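Local structure of major capsid protein (Faustovirus, 5J7O) at the interface of chains A and B. The protein builds the outer protein shell of a large double-stranded DNA virus as a double jelly-roll capsid subunit that assembles into trimers. Coordinates in Å, arbitrary orientation; residue numbers count along the deposited sequence, not the author numbering. Chains: chain A/B, major capsid protein.

Contact 1: the interface of chains A and B. Residues chain A 364, 489, 491, 504; chain B 489-492.
B:Val489 lies obliquely across the aliphatic stem of A:Lys504, its CG1 methyl 3.7 Å from CG of the lysine; both methyls also reach A:Val489, CG1 meeting CG1 at 4.1 Å. In this small, mainly apolar patch between capsid subunits the ends of strand 473-490 of both copies meet, and strands 364-375 and 503-521 of chain A add A:Leu364 and A:Lys504. The lysine bends at chi2 (-49°), which lays CB and CG against the valine before the chain straightens. The terminal amine A:Lys504 NZ gives a hydrogen bond of 3.0 Å to the carbonyl A:Leu364 O from above the carbonyl plane; this tether would fix the stem that B:Val489 packs on. A:Ile491 packs beside the lysine, with both branches turned to chain B. Its CG2 lies 3.5 Å from B:Ser490 O, a van der Waals contact, and CD1 extends over the backbone of B:Ser490 and B:Ile491, with chi1 at 72° and chi2 at 163° aiming this arm. The copies of residue 491 are used differently: A:Ile491 offers its side chain, B:Ile491 mainly its backbone, 4.1 Å from A:Ile491 CD1 to B:Ile491 CA. Near A:Leu364, whose CD2 touches CB of B:Ser490, a water lies 2.8 Å from A:Leu364 O and 3.0 Å from the amide B:Ser490 N.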
ATOM      1  N   LEU A 364      18.687  50.914  -8.316  1.00 41.61           N
ATOM      2  CA  LEU A 364      18.374  49.491  -8.241  1.00 38.79           C
ATOM      3  C   LEU A 364      16.924  49.258  -8.649  1.00 38.15           C
ATOM      4  O   LEU A 364      16.003  49.754  -7.990  1.00 39.19           O
ATOM      5  CB  LEU A 364      18.617  48.960  -6.829  1.00 36.16           C
ATOM      6  CG  LEU A 364      18.153  47.525  -6.569  1.00 33.54           C
ATOM      7  CD1 LEU A 364      19.036  46.531  -7.306  1.00 33.25           C
ATOM      8  CD2 LEU A 364      18.117  47.222  -5.076  1.00 32.68           C
ATOM      9  N   VAL A 489       7.216  47.787  -4.989  1.00 39.66           N
ATOM     10  CA  VAL A 489       7.143  48.913  -4.061  1.00 40.20           C
ATOM     11  C   VAL A 489       7.386  50.209  -4.822  1.00 42.85           C
ATOM     12  O   VAL A 489       8.344  50.312  -5.595  1.00 43.18           O
ATOM     13  CB  VAL A 489       8.159  48.776  -2.907  1.00 39.96           C
ATOM     14  CG1 VAL A 489       8.330  50.102  -2.180  1.00 39.15           C
ATOM     15  CG2 VAL A 489       7.721  47.695  -1.930  1.00 41.44           C
ATOM     16  N   ILE A 491       8.638  53.935  -4.436  1.00 44.21           N
ATOM     17  CA  ILE A 491       9.503  54.668  -3.520  1.00 45.11           C
ATOM     18  C   ILE A 491       9.370  56.176  -3.695  1.00 48.97           C
ATOM     19  O   ILE A 491      10.120  56.936  -3.073  1.00 51.82           O
ATOM     20  CB  ILE A 491      10.970  54.230  -3.657  1.00 41.19           C
ATOM     21  CG1 ILE A 491      11.568  54.747  -4.967  1.00 39.35           C
ATOM     22  CG2 ILE A 491      11.081  52.712  -3.580  1.00 39.74           C
ATOM     23  CD1 ILE A 491      13.080  54.711  -4.996  1.00 38.12           C
ATOM     24  N   LYS A 504       9.796  49.479  -7.815  1.00 44.13           N
ATOM     25  CA  LYS A 504      10.857  48.499  -7.629  1.00 43.17           C
ATOM     26  C   LYS A 504      10.327  47.076  -7.725  1.00 43.54           C
ATOM     27  O   LYS A 504       9.162  46.801  -7.425  1.00 42.99           O
ATOM     28  CB  LYS A 504      11.535  48.705  -6.275  1.00 41.42           C
ATOM     29  CG  LYS A 504      12.085  50.103  -6.089  1.00 40.88           C
ATOM     30  CD  LYS A 504      12.908  50.509  -7.296  1.00 38.89           C
ATOM     31  CE  LYS A 504      13.571  51.854  -7.091  1.00 38.18           C
ATOM     32  NZ  LYS A 504      14.410  52.230  -8.260  1.00 37.87           N
TER
ATOM     33  N   VAL B 489      14.422  46.265  -1.171  1.00 41.13           N
ATOM     34  CA  VAL B 489      14.109  47.421  -2.006  1.00 42.40           C
ATOM     35  C   VAL B 489      14.964  48.599  -1.556  1.00 43.99           C
ATOM     36  O   VAL B 489      15.148  48.825  -0.355  1.00 44.82           O
ATOM     37  CB  VAL B 489      12.606  47.779  -1.944  1.00 42.51           C
ATOM     38  CG1 VAL B 489      12.349  49.148  -2.561  1.00 44.65           C
ATOM     39  CG2 VAL B 489      11.765  46.723  -2.649  1.00 41.12           C
ATOM     40  N   SER B 490      15.495  49.343  -2.525  1.00 44.38           N
ATOM     41  CA  SER B 490      16.203  50.589  -2.260  1.00 45.63           C
ATOM     42  C   SER B 490      15.229  51.757  -2.345  1.00 45.24           C
ATOM     43  O   SER B 490      14.524  51.911  -3.347  1.00 44.17           O
ATOM     44  CB  SER B 490      17.348  50.782  -3.255  1.00 45.55           C
ATOM     45  OG  SER B 490      17.714  52.147  -3.351  1.00 47.99           O
ATOM     46  N   ILE B 491      15.192  52.577  -1.293  1.00 46.76           N
ATOM     47  CA  ILE B 491      14.276  53.711  -1.227  1.00 48.12           C
ATOM     48  C   ILE B 491      14.966  55.026  -1.572  1.00 52.10           C
ATOM     49  O   ILE B 491      14.356  56.091  -1.448  1.00 54.52           O
ATOM     50  CB  ILE B 491      13.601  53.804   0.150  1.00 45.05           C
ATOM     51  CG1 ILE B 491      14.644  54.078   1.234  1.00 44.10           C
ATOM     52  CG2 ILE B 491      12.820  52.532   0.449  1.00 42.22           C
ATOM     53  CD1 ILE B 491      14.088  54.791   2.447  1.00 44.23           C
ATOM     54  N   ASP B 492      16.227  54.979  -1.996  1.00 53.62           N
ATOM     55  CA  ASP B 492      16.970  56.178  -2.374  1.00 54.66           C
ATOM     56  C   ASP B 492      17.811  55.828  -3.593  1.00 53.67           C
ATOM     57  O   ASP B 492      18.735  55.014  -3.498  1.00 50.71           O
ATOM     58  CB  ASP B 492      17.846  56.677  -1.223  1.00 55.95           C
ATOM     59  CG  ASP B 492      18.356  58.090  -1.443  1.00 56.97           C
ATOM     60  OD1 ASP B 492      18.309  58.578  -2.591  1.00 56.98           O
ATOM     61  OD2 ASP B 492      18.812  58.714  -0.460  1.00 58.15           O
TER
HETATM   62  O   HOH W   1      15.069  48.965  -5.442  1.00 33.93           O

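Contact 2: the interface of chains A and B. Residues chain A 244-248; chain B 160-161.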
ATOM      1  N   THR A 244     -15.594  27.427  -2.971  1.00 39.48           N
ATOM      2  CA  THR A 244     -14.682  28.503  -2.604  1.00 38.51           C
ATOM      3  C   THR A 244     -13.264  28.091  -2.987  1.00 36.73           C
ATOM      4  O   THR A 244     -13.030  26.985  -3.484  1.00 35.44           O
ATOM      5  CB  THR A 244     -14.790  28.857  -1.116  1.00 39.94           C
ATOM      6  OG1 THR A 244     -13.969  29.998  -0.837  1.00 41.61           O
ATOM      7  CG2 THR A 244     -14.340  27.701  -0.257  1.00 39.16           C
ATOM      8  N   THR A 245     -12.314  28.993  -2.750  1.00 36.15           N
ATOM      9  CA  THR A 245     -10.970  28.856  -3.293  1.00 36.82           C
ATOM     10  C   THR A 245      -9.976  29.542  -2.372  1.00 37.94           C
ATOM     11  O   THR A 245     -10.350  30.455  -1.628  1.00 39.55           O
ATOM     12  CB  THR A 245     -10.886  29.466  -4.701  1.00 39.10           C
ATOM     13  OG1 THR A 245      -9.530  29.455  -5.159  1.00 38.91           O
ATOM     14  CG2 THR A 245     -11.397  30.899  -4.688  1.00 41.07           C
ATOM     15  N   PRO A 246      -8.707  29.117  -2.382  1.00 36.82           N
ATOM     16  CA  PRO A 246      -7.665  29.883  -1.683  1.00 34.59           C
ATOM     17  C   PRO A 246      -7.164  31.084  -2.466  1.00 33.28           C
ATOM     18  O   PRO A 246      -6.487  31.942  -1.883  1.00 34.77           O
ATOM     19  CB  PRO A 246      -6.536  28.853  -1.494  1.00 33.62           C
ATOM     20  CG  PRO A 246      -7.130  27.519  -1.854  1.00 35.45           C
ATOM     21  CD  PRO A 246      -8.214  27.806  -2.834  1.00 36.91           C
ATOM     22  N   TRP A 247      -7.474  31.175  -3.757  1.00 31.64           N
ATOM     23  CA  TRP A 247      -6.948  32.242  -4.594  1.00 33.08           C
ATOM     24  C   TRP A 247      -7.723  33.532  -4.385  1.00 34.32           C
ATOM     25  O   TRP A 247      -8.941  33.519  -4.182  1.00 35.78           O
ATOM     26  CB  TRP A 247      -7.006  31.838  -6.068  1.00 33.09           C
ATOM     27  CG  TRP A 247      -6.090  30.715  -6.404  1.00 32.16           C
ATOM     28  CD1 TRP A 247      -6.393  29.386  -6.419  1.00 30.19           C
ATOM     29  CD2 TRP A 247      -4.710  30.818  -6.767  1.00 31.09           C
ATOM     30  NE1 TRP A 247      -5.287  28.654  -6.774  1.00 29.68           N
ATOM     31  CE2 TRP A 247      -4.240  29.511  -6.993  1.00 30.63           C
ATOM     32  CE3 TRP A 247      -3.827  31.890  -6.925  1.00 30.58           C
ATOM     33  CZ2 TRP A 247      -2.926  29.245  -7.368  1.00 32.08           C
ATOM     34  CZ3 TRP A 247      -2.524  31.626  -7.299  1.00 31.20           C
ATOM     35  CH2 TRP A 247      -2.084  30.314  -7.516  1.00 32.67           C
ATOM     36  N   GLY A 248      -7.007  34.651  -4.440  1.00 33.43           N
ATOM     37  CA  GLY A 248      -7.660  35.938  -4.317  1.00 33.82           C
ATOM     38  C   GLY A 248      -8.637  36.183  -5.451  1.00 34.80           C
ATOM     39  O   GLY A 248      -8.491  35.655  -6.554  1.00 36.78           O
TER
ATOM     40  N   GLN B 160     -11.334  30.573   3.793  1.00 36.63           N
ATOM     41  CA  GLN B 160     -10.224  30.017   3.024  1.00 35.84           C
ATOM     42  C   GLN B 160      -9.637  31.052   2.072  1.00 34.22           C
ATOM     43  O   GLN B 160      -8.413  31.127   1.904  1.00 33.02           O
ATOM     44  CB  GLN B 160     -10.669  28.778   2.247  1.00 35.37           C
ATOM     45  CG  GLN B 160      -9.515  28.110   1.509  1.00 36.27           C
ATOM     46  CD  GLN B 160      -9.954  26.960   0.629  1.00 37.34           C
ATOM     47  OE1 GLN B 160     -10.960  27.048  -0.075  1.00 38.08           O
ATOM     48  NE2 GLN B 160      -9.196  25.869   0.664  1.00 37.76           N
ATOM     49  N   GLN B 161     -10.490  31.865   1.446  1.00 34.16           N
ATOM     50  CA  GLN B 161     -10.001  32.875   0.518  1.00 35.17           C
ATOM     51  C   GLN B 161      -9.258  34.000   1.227  1.00 36.06           C
ATOM     52  O   GLN B 161      -8.539  34.760   0.571  1.00 37.79           O
ATOM     53  CB  GLN B 161     -11.164  33.439  -0.301  1.00 36.05           C
ATOM     54  CG  GLN B 161     -10.745  34.045  -1.629  1.00 38.34           C
ATOM     55  CD  GLN B 161     -11.927  34.440  -2.491  1.00 42.71           C
ATOM     56  OE1 GLN B 161     -12.994  34.782  -1.982  1.00 44.86           O
ATOM     57  NE2 GLN B 161     -11.743  34.391  -3.805  1.00 43.32           N
TER
HETATM   58  O   HOH W   2     -13.501  31.357   1.251  1.00 31.25           O
HETATM   59  O   HOH W   3     -11.094  25.315  -2.157  1.00 32.20           O
HETATM   60  O   HOH W   4     -14.994  32.338  -1.949  1.00 45.02           O
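The ring of A:Pro246 and the side chain of B:Gln160 lie alongside each other and point the same way, with CG of the proline 3.8 Å from the amide carbon CD of the glutamine. Here loop 244-248 of chain A meets loop residues 160-161 of chain B in a mostly polar, water-lined patch. B:Gln160 has CG anti to the backbone N (chi1 -176°) and the chain extended from there (chi2 -175°), which lays its amide along the proline ring, with OE1 toward the A:Thr244 methyl and the A:Thr245 backbone. B:Gln161, the next residue, crosses A:Thr245 obliquely, its CB 3.4 Å from A:Thr245 O. Farther out, its amide NE2 gives a hydrogen bond of 3.0 Å to the backbone carbonyl A:Trp247 O. The bond is close to straight, 158° at the hydrogen, and the acceptor lies in the amide plane of the glutamine. Chain A steadies this turn internally, since A:Trp247 N donates to the hydroxyl A:Thr245 OG1 at 3.0 Å. Waters complete the rim. One joins A:Thr244 O to B:Gln160 OE1, and another links the hydroxyl A:Thr244 OG1 to B:Gln161 N. A third lies 2.8 Å from A:Thr244 OG1 and 3.2 Å from the amide oxygen B:Gln161 OE1.

Contact 3: the interface of chains A and B. Residues chain A 71, 73, 397; chain B 537, 553, 570-573.
The phenol ends of A:Tyr73 and B:Tyr553 meet from opposite directions, their hydroxyls hydrogen bonded at 2.8 Å. A:Asn397 backs one face of the A:Tyr73 ring, its CG 3.7 Å above the plane toward the rim, while B:Asn570 ND2 lies over one face of B:Tyr553, toward the rim. At the in-plane edge of B:Tyr553 is B:Leu573 O; at that of A:Tyr71 is the carbonyl carbon of B:Cys572. B:Tyr537 runs alongside A:Tyr73, pointing the same way, with B:Tyr537 CE1 4.2 Å from A:Tyr73 CD2.

A:Asn397 ND2 also hydrogen bonds to B:Tyr553 OH, at 2.7 Å, with amide and ring planes 64° apart; this phenol oxygen is thus gripped by two groups of chain A. A:Tyr71 has chi1 at 63°, placing its ring between its own backbone N and carbonyl carbon and directing the hydroxyl into chain B. There OH donates to B:Cys572 O at 2.9 Å from above the carbonyl plane. It also sits over the amide of B:Asn570, 3.1 Å from ND2, at most a doubtful hydrogen bond. The asparagine would hold the acceptor in place, its ND2 donating to B:Cys572 O through a bent bond (126° at H) and its OD1 accepting from B:Cys572 N. B:Leu573 CD2 packs 3.8 Å from CE2 of A:Tyr71.

In the fold, strands 69-76 and 389-401 of chain A face the end of strand 567-570 of chain B and the loop that follows, with B:Tyr553 just after helix 542-552 and B:Tyr537 from a loop between short strands.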
ATOM      1  N   TYR A  71       1.570 -26.721  22.411  1.00 45.18           N
ATOM      2  CA  TYR A  71       2.870 -26.086  22.264  1.00 44.02           C
ATOM      3  C   TYR A  71       3.030 -24.958  23.274  1.00 44.05           C
ATOM      4  O   TYR A  71       2.054 -24.391  23.771  1.00 45.00           O
ATOM      5  CB  TYR A  71       3.097 -25.563  20.830  1.00 41.89           C
ATOM      6  CG  TYR A  71       2.153 -24.472  20.361  1.00 41.54           C
ATOM      7  CD1 TYR A  71       2.431 -23.131  20.598  1.00 40.56           C
ATOM      8  CD2 TYR A  71       1.004 -24.783  19.645  1.00 42.47           C
ATOM      9  CE1 TYR A  71       1.580 -22.133  20.160  1.00 41.10           C
ATOM     10  CE2 TYR A  71       0.147 -23.793  19.200  1.00 42.42           C
ATOM     11  CZ  TYR A  71       0.439 -22.470  19.460  1.00 42.01           C
ATOM     12  OH  TYR A  71      -0.411 -21.481  19.019  1.00 41.22           O
ATOM     13  N   TYR A  73       6.207 -21.732  24.099  1.00 37.54           N
ATOM     14  CA  TYR A  73       7.498 -21.136  23.802  1.00 36.75           C
ATOM     15  C   TYR A  73       8.399 -21.157  25.034  1.00 38.49           C
ATOM     16  O   TYR A  73       7.941 -21.275  26.174  1.00 39.55           O
ATOM     17  CB  TYR A  73       7.325 -19.702  23.304  1.00 35.76           C
ATOM     18  CG  TYR A  73       6.800 -19.609  21.891  1.00 34.73           C
ATOM     19  CD1 TYR A  73       7.672 -19.566  20.812  1.00 34.70           C
ATOM     20  CD2 TYR A  73       5.437 -19.568  21.635  1.00 35.20           C
ATOM     21  CE1 TYR A  73       7.203 -19.482  19.519  1.00 35.60           C
ATOM     22  CE2 TYR A  73       4.956 -19.485  20.342  1.00 36.28           C
ATOM     23  CZ  TYR A  73       5.845 -19.442  19.287  1.00 37.15           C
ATOM     24  OH  TYR A  73       5.377 -19.361  17.997  1.00 38.76           O
ATOM     25  N   ASN A 397       9.726 -22.606  19.915  1.00 38.16           N
ATOM     26  CA  ASN A 397       8.410 -23.216  20.056  1.00 39.42           C
ATOM     27  C   ASN A 397       8.589 -24.708  20.309  1.00 39.16           C
ATOM     28  O   ASN A 397       9.216 -25.406  19.506  1.00 39.89           O
ATOM     29  CB  ASN A 397       7.569 -22.973  18.805  1.00 40.11           C
ATOM     30  CG  ASN A 397       6.085 -23.162  19.055  1.00 41.55           C
ATOM     31  OD1 ASN A 397       5.679 -23.676  20.097  1.00 41.53           O
ATOM     32  ND2 ASN A 397       5.266 -22.748  18.095  1.00 43.48           N
TER
ATOM     33  N   TYR B 537       1.961 -18.752  28.513  1.00 41.42           N
ATOM     34  CA  TYR B 537       2.856 -17.744  27.961  1.00 40.30           C
ATOM     35  C   TYR B 537       3.602 -17.103  29.115  1.00 42.03           C
ATOM     36  O   TYR B 537       2.977 -16.558  30.030  1.00 42.92           O
ATOM     37  CB  TYR B 537       2.091 -16.680  27.168  1.00 37.47           C
ATOM     38  CG  TYR B 537       1.763 -17.073  25.751  1.00 36.07           C
ATOM     39  CD1 TYR B 537       2.717 -16.978  24.746  1.00 33.70           C
ATOM     40  CD2 TYR B 537       0.497 -17.528  25.411  1.00 35.77           C
ATOM     41  CE1 TYR B 537       2.421 -17.333  23.445  1.00 33.03           C
ATOM     42  CE2 TYR B 537       0.191 -17.885  24.114  1.00 35.03           C
ATOM     43  CZ  TYR B 537       1.156 -17.785  23.134  1.00 34.70           C
ATOM     44  OH  TYR B 537       0.855 -18.141  21.840  1.00 35.98           O
ATOM     45  N   TYR B 553       1.898 -17.135  12.274  1.00 28.06           N
ATOM     46  CA  TYR B 553       0.738 -18.007  12.179  1.00 28.77           C
ATOM     47  C   TYR B 553      -0.316 -17.447  11.230  1.00 29.26           C
ATOM     48  O   TYR B 553      -0.305 -16.267  10.869  1.00 29.79           O
ATOM     49  CB  TYR B 553       0.107 -18.217  13.557  1.00 28.75           C
ATOM     50  CG  TYR B 553       0.969 -18.974  14.541  1.00 30.55           C
ATOM     51  CD1 TYR B 553       1.877 -18.310  15.355  1.00 30.72           C
ATOM     52  CD2 TYR B 553       0.862 -20.352  14.667  1.00 29.76           C
ATOM     53  CE1 TYR B 553       2.660 -19.000  16.259  1.00 31.69           C
ATOM     54  CE2 TYR B 553       1.640 -21.050  15.569  1.00 30.96           C
ATOM     55  CZ  TYR B 553       2.537 -20.370  16.362  1.00 32.37           C
ATOM     56  OH  TYR B 553       3.315 -21.061  17.263  1.00 32.39           O
ATOM     57  N   ASN B 570      -2.218 -16.611  20.856  1.00 32.43           N
ATOM     58  CA  ASN B 570      -2.585 -17.769  20.051  1.00 34.90           C
ATOM     59  C   ASN B 570      -2.395 -19.064  20.830  1.00 37.80           C
ATOM     60  O   ASN B 570      -1.424 -19.221  21.577  1.00 37.63           O
ATOM     61  CB  ASN B 570      -1.760 -17.812  18.763  1.00 36.38           C
ATOM     62  CG  ASN B 570      -2.174 -18.943  17.845  1.00 39.25           C
ATOM     63  OD1 ASN B 570      -3.275 -19.481  17.956  1.00 41.41           O
ATOM     64  ND2 ASN B 570      -1.290 -19.309  16.925  1.00 40.03           N
ATOM     65  N   PHE B 571      -3.330 -20.000  20.639  1.00 39.04           N
ATOM     66  CA  PHE B 571      -3.263 -21.314  21.266  1.00 39.52           C
ATOM     67  C   PHE B 571      -3.531 -22.443  20.277  1.00 38.81           C
ATOM     68  O   PHE B 571      -3.627 -23.605  20.693  1.00 40.88           O
ATOM     69  CB  PHE B 571      -4.249 -21.406  22.436  1.00 39.98           C
ATOM     70  CG  PHE B 571      -4.140 -20.269  23.407  1.00 41.18           C
ATOM     71  CD1 PHE B 571      -3.129 -20.244  24.353  1.00 42.33           C
ATOM     72  CD2 PHE B 571      -5.048 -19.225  23.375  1.00 42.46           C
ATOM     73  CE1 PHE B 571      -3.028 -19.200  25.250  1.00 44.13           C
ATOM     74  CE2 PHE B 571      -4.952 -18.178  24.269  1.00 44.08           C
ATOM     75  CZ  PHE B 571      -3.940 -18.165  25.207  1.00 45.16           C
ATOM     76  N   CYS B 572      -3.663 -22.136  18.990  1.00 36.51           N
ATOM     77  CA  CYS B 572      -3.844 -23.142  17.955  1.00 37.10           C
ATOM     78  C   CYS B 572      -2.795 -22.937  16.870  1.00 37.62           C
ATOM     79  O   CYS B 572      -2.159 -21.884  16.781  1.00 37.27           O
ATOM     80  CB  CYS B 572      -5.252 -23.085  17.346  1.00 37.66           C
ATOM     81  SG  CYS B 572      -5.615 -21.560  16.449  1.00 38.42           S
ATOM     82  N   LEU B 573      -2.621 -23.965  16.039  1.00 37.87           N
ATOM     83  CA  LEU B 573      -1.609 -23.900  14.991  1.00 36.27           C
ATOM     84  C   LEU B 573      -2.078 -23.109  13.779  1.00 36.65           C
ATOM     85  O   LEU B 573      -1.254 -22.501  13.088  1.00 36.95           O
ATOM     86  CB  LEU B 573      -1.199 -25.309  14.561  1.00 32.43           C
ATOM     87  CG  LEU B 573      -0.311 -26.093  15.526  1.00 31.80           C
ATOM     88  CD1 LEU B 573      -0.004 -27.471  14.964  1.00 30.08           C
ATOM     89  CD2 LEU B 573       0.972 -25.327  15.808  1.00 31.81           C
TER

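Measured between the centres of their C-alpha atoms, contacts 1 and 2 are about 31 Å apart, contacts 2 and 3 about 58 Å, and contacts 1 and 3 about 77 Å. The three therefore sample widely spaced parts of one long subunit seam. They share no residue of the same chain; only contact 1 uses equivalent positions from both copies, at and just past the end of strand 473-490. Contacts 2 and 3 instead pair unlike segments, as would fit a cyclic trimer, consistent with an interface that is not an exact two-fold. With three copies in the deposited assembly, such spacing would hold neighbours together along their length and resist hinging about one point.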